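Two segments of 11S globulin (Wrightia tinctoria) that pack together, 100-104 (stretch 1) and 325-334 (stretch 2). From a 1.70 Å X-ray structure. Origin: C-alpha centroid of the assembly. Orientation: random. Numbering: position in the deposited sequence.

Stretch 1 100-104: APMLI
Stretch 2 325-334: ILRKLQLSAN

What backbone framework brings the two stretches together? Stretch 1 runs extended from Pro101 (phi/psi -68/163) into a strand at Met102-Ile104, with Leu103 at -106/137. Stretch 2 is helical through Leu329, where Leu329 N donates to Ile325 O at 3.1 Å. Gln330, with positive phi (58/48), is the first residue to leave helical geometry, and Leu331 (-135/158) leads into a strand at Ser332-Asn334. The register sets Pro101 CA 6.8 Å from Leu329 CA and Leu103 CA 7.9 Å from Leu331 CA, so both chains advance in the same sense.

Do hydrogen bonds join them? None crosses the contact; the backbones stand too far apart, and side chains fill the space between. Leu103 CD1 lies 3.7 Å from Ser332 O, a van der Waals contact. Ser332 points its CB away, and its OG is hydrogen-bonded elsewhere in the structure.

Which apolar contacts do the work? Leu103 is central, losing 91 Å² of the 284 Å² buried in total. Its CB points toward stretch 2, and its rotamer is m,t (-60°, -166°). Leu103 CD2 meets Leu326 CD2 at 3.9 Å, Leu103 CD1 meets Ala333 CB at 3.9 Å, and Leu103 CG sits 4.1 Å from Leu331 CD1. A branched leucine thus reaches both the helix and the strand of stretch 2.

How do the neighbours fit around it? Leu326, Leu329 and Leu331 are all m,t. The CA-to-CB bonds of Leu329 and Leu331 point toward stretch 1, that of Leu326 sideways, though its end comes nearer. Pro101, C-gamma endo, offers a compact apolar ring, its CB 3.9 Å from Leu329 CD2. Pro101 and Leu331 each lose 49 Å² and Leu329 40 Å²; all are buried, where apolar side chains need no polar partner. The CB of Ala333 also points toward stretch 1. Met102 (p,t,t) directs its CB away from stretch 2.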

ATOM      1  N   ALA B 100     -12.416   9.421 -19.879  1.00 17.08           N
ATOM      2  CA  ALA B 100     -11.472   8.293 -19.900  1.00 18.04           C
ATOM      3  C   ALA B 100     -10.131   8.909 -19.859  1.00 16.92           C
ATOM      4  O   ALA B 100      -9.897   9.961 -20.454  1.00 17.70           O
ATOM      5  CB  ALA B 100     -11.592   7.457 -21.174  1.00 18.98           C
ATOM      6  N   PRO B 101      -9.184   8.268 -19.176  1.00 14.29           N
ATOM      7  CA  PRO B 101      -7.753   8.631 -19.235  1.00 14.45           C
ATOM      8  C   PRO B 101      -7.162   8.325 -20.628  1.00 14.26           C
ATOM      9  O   PRO B 101      -7.801   7.614 -21.438  1.00 15.47           O
ATOM     10  CB  PRO B 101      -7.141   7.794 -18.156  1.00 15.65           C
ATOM     11  CG  PRO B 101      -8.000   6.546 -18.154  1.00 15.09           C
ATOM     12  CD  PRO B 101      -9.396   6.975 -18.486  1.00 15.81           C
ATOM     13  N   MET B 102      -6.015   8.914 -20.905  1.00 15.41           N
ATOM     14  CA  MET B 102      -5.409   8.806 -22.227  1.00 14.40           C
ATOM     15  C   MET B 102      -3.924   8.874 -22.139  1.00 15.53           C
ATOM     16  O   MET B 102      -3.396   9.470 -21.215  1.00 17.02           O
ATOM     17  CB  MET B 102      -5.930   9.946 -23.103  1.00 16.32           C
ATOM     18  CG  MET B 102      -5.440  11.288 -22.616  1.00 18.15           C
ATOM     19  SD  MET B 102      -6.491  12.621 -23.181  1.00 27.83           S
ATOM     20  CE  MET B 102      -6.310  13.799 -21.940  1.00 34.32           C
ATOM     21  N   LEU B 103      -3.220   8.287 -23.101  1.00 14.00           N
ATOM     22  CA  LEU B 103      -1.899   8.637 -23.448  1.00 15.63           C
ATOM     23  C   LEU B 103      -1.917   9.414 -24.801  1.00 17.53           C
ATOM     24  O   LEU B 103      -2.691   9.050 -25.751  1.00 18.70           O
ATOM     25  CB  LEU B 103      -1.074   7.413 -23.605  1.00 16.72           C
ATOM     26  CG  LEU B 103      -0.940   6.513 -22.389  1.00 18.11           C
ATOM     27  CD1 LEU B 103       0.177   5.557 -22.647  1.00 19.11           C
ATOM     28  CD2 LEU B 103      -0.621   7.298 -21.129  1.00 19.00           C
ATOM     29  N   ILE B 104      -1.142  10.473 -24.836  1.00 17.58           N
ATOM     30  CA  ILE B 104      -0.955  11.295 -26.072  1.00 18.08           C
ATOM     31  C   ILE B 104       0.455  11.090 -26.573  1.00 16.61           C
ATOM     32  O   ILE B 104       1.401  11.296 -25.829  1.00 19.00           O
ATOM     33  CB  ILE B 104      -1.194  12.759 -25.761  1.00 18.89           C
ATOM     34  CG1 ILE B 104      -2.612  12.970 -25.272  1.00 20.32           C
ATOM     35  CG2 ILE B 104      -1.021  13.608 -27.064  1.00 20.51           C
ATOM     36  CD1 ILE B 104      -2.948  14.331 -24.753  1.00 23.98           C
ATOM     37  N   ILE B 325       2.626   8.532 -12.494  1.00 14.77           N
ATOM     38  CA  ILE B 325       1.163   8.680 -12.738  1.00 15.23           C
ATOM     39  C   ILE B 325       0.565   7.493 -13.507  1.00 14.45           C
ATOM     40  O   ILE B 325      -0.619   7.204 -13.397  1.00 14.80           O
ATOM     41  CB  ILE B 325       0.836  10.020 -13.431  1.00 16.35           C
ATOM     42  CG1 ILE B 325      -0.647  10.335 -13.283  1.00 16.26           C
ATOM     43  CG2 ILE B 325       1.369  10.077 -14.837  1.00 17.85           C
ATOM     44  CD1 ILE B 325      -1.004  11.726 -13.810  1.00 16.96           C
ATOM     45  N   LEU B 326       1.418   6.777 -14.220  1.00 13.66           N
ATOM     46  CA  LEU B 326       0.962   5.558 -14.903  1.00 15.23           C
ATOM     47  C   LEU B 326       0.444   4.475 -14.003  1.00 15.79           C
ATOM     48  O   LEU B 326      -0.395   3.688 -14.394  1.00 16.39           O
ATOM     49  CB  LEU B 326       2.042   4.989 -15.803  1.00 16.17           C
ATOM     50  CG  LEU B 326       2.501   5.850 -17.009  1.00 16.88           C
ATOM     51  CD1 LEU B 326       3.596   5.196 -17.811  1.00 16.75           C
ATOM     52  CD2 LEU B 326       1.339   6.252 -17.932  1.00 17.78           C
ATOM     53  N   ARG B 327       0.900   4.451 -12.742  1.00 16.98           N
ATOM     54  CA  ARG B 327       0.375   3.479 -11.802  1.00 18.45           C
ATOM     55  C   ARG B 327      -1.096   3.705 -11.528  1.00 19.16           C
ATOM     56  O   ARG B 327      -1.870   2.774 -11.553  1.00 18.20           O
ATOM     57  CB  ARG B 327       1.158   3.585 -10.490  1.00 21.85           C
ATOM     58  CG  ARG B 327       0.733   2.652  -9.389  1.00 26.72           C
ATOM     59  CD  ARG B 327       1.269   1.307  -9.636  1.00 31.44           C
ATOM     60  NE  ARG B 327       1.083   0.410  -8.507  1.00 42.39           N
ATOM     61  CZ  ARG B 327       1.185  -0.911  -8.607  1.00 46.06           C
ATOM     62  NH1 ARG B 327       1.466  -1.477  -9.778  1.00 51.12           N
ATOM     63  NH2 ARG B 327       0.982  -1.676  -7.546  1.00 49.97           N
ATOM     64  N   LYS B 328      -1.519   4.958 -11.371  1.00 16.60           N
ATOM     65  CA  LYS B 328      -2.936   5.343 -11.125  1.00 21.04           C
ATOM     66  C   LYS B 328      -3.767   5.072 -12.387  1.00 19.79           C
ATOM     67  O   LYS B 328      -4.897   4.565 -12.318  1.00 18.92           O
ATOM     68  CB  LYS B 328      -2.963   6.855 -10.844  1.00 25.02           C
ATOM     69  CG  LYS B 328      -4.309   7.613 -10.810  1.00 33.76           C
ATOM     70  CD  LYS B 328      -4.054   9.128 -10.658  1.00 39.68           C
ATOM     71  CE  LYS B 328      -5.295  10.004 -10.891  1.00 45.24           C
ATOM     72  NZ  LYS B 328      -6.296   9.925  -9.780  1.00 51.14           N
ATOM     73  N   LEU B 329      -3.159   5.350 -13.525  1.00 16.54           N
ATOM     74  CA  LEU B 329      -3.861   5.246 -14.814  1.00 17.44           C
ATOM     75  C   LEU B 329      -3.974   3.838 -15.374  1.00 16.96           C
ATOM     76  O   LEU B 329      -4.800   3.595 -16.264  1.00 18.35           O
ATOM     77  CB  LEU B 329      -3.251   6.220 -15.817  1.00 18.52           C
ATOM     78  CG  LEU B 329      -3.290   7.708 -15.475  1.00 20.10           C
ATOM     79  CD1 LEU B 329      -2.772   8.431 -16.712  1.00 22.13           C
ATOM     80  CD2 LEU B 329      -4.710   8.133 -15.096  1.00 22.79           C
ATOM     81  N   GLN B 330      -3.119   2.932 -14.912  1.00 17.54           N
ATOM     82  CA  GLN B 330      -3.072   1.526 -15.365  1.00 18.07           C
ATOM     83  C   GLN B 330      -2.843   1.481 -16.888  1.00 18.36           C
ATOM     84  O   GLN B 330      -3.489   0.738 -17.592  1.00 17.66           O
ATOM     85  CB  GLN B 330      -4.365   0.796 -14.998  1.00 19.12           C
ATOM     86  CG  GLN B 330      -4.667   1.027 -13.510  1.00 21.62           C
ATOM     87  CD  GLN B 330      -5.581  -0.021 -12.948  1.00 23.74           C
ATOM     88  OE1 GLN B 330      -6.467  -0.483 -13.627  1.00 24.47           O
ATOM     89  NE2 GLN B 330      -5.378  -0.379 -11.677  1.00 26.71           N
ATOM     90  N   LEU B 331      -1.867   2.254 -17.333  1.00 15.88           N
ATOM     91  CA  LEU B 331      -1.424   2.260 -18.738  1.00 16.53           C
ATOM     92  C   LEU B 331       0.101   2.239 -18.799  1.00 15.57           C
ATOM     93  O   LEU B 331       0.797   2.634 -17.811  1.00 16.63           O
ATOM     94  CB  LEU B 331      -1.967   3.520 -19.413  1.00 16.98           C
ATOM     95  CG  LEU B 331      -3.485   3.606 -19.586  1.00 17.31           C
ATOM     96  CD1 LEU B 331      -3.840   5.044 -19.938  1.00 17.89           C
ATOM     97  CD2 LEU B 331      -3.960   2.700 -20.719  1.00 19.14           C
ATOM     98  N   SER B 332       0.607   1.783 -19.963  1.00 14.56           N
ATOM     99  CA  SER B 332       2.032   1.704 -20.237  1.00 16.04           C
ATOM    100  C   SER B 332       2.205   2.081 -21.709  1.00 16.27           C
ATOM    101  O   SER B 332       1.249   1.987 -22.476  1.00 17.28           O
ATOM    102  CB  SER B 332       2.538   0.241 -20.125  1.00 16.40           C
ATOM    103  OG  SER B 332       2.346  -0.406 -18.898  1.00 27.27           O
ATOM    104  N   ALA B 333       3.446   2.345 -22.090  1.00 15.08           N
ATOM    105  CA  ALA B 333       3.752   2.503 -23.530  1.00 16.12           C
ATOM    106  C   ALA B 333       5.136   2.125 -23.835  1.00 17.29           C
ATOM    107  O   ALA B 333       5.884   1.814 -22.964  1.00 17.64           O
ATOM    108  CB  ALA B 333       3.524   3.973 -23.910  1.00 17.27           C
ATOM    109  N   ASN B 334       5.436   1.992 -25.122  1.00 16.97           N
ATOM    110  CA  ASN B 334       6.809   1.757 -25.611  1.00 17.17           C
ATOM    111  C   ASN B 334       6.996   2.367 -26.990  1.00 17.63           C
ATOM    112  O   ASN B 334       6.031   2.654 -27.647  1.00 19.12           O
ATOM    113  CB  ASN B 334       7.204   0.295 -25.519  1.00 19.54           C
ATOM    114  CG  ASN B 334       6.560  -0.561 -26.583  1.00 23.80           C
ATOM    115  OD1 ASN B 334       6.550  -0.167 -27.735  1.00 35.91           O
ATOM    116  ND2 ASN B 334       6.075  -1.721 -26.226  1.00 30.42           N
TER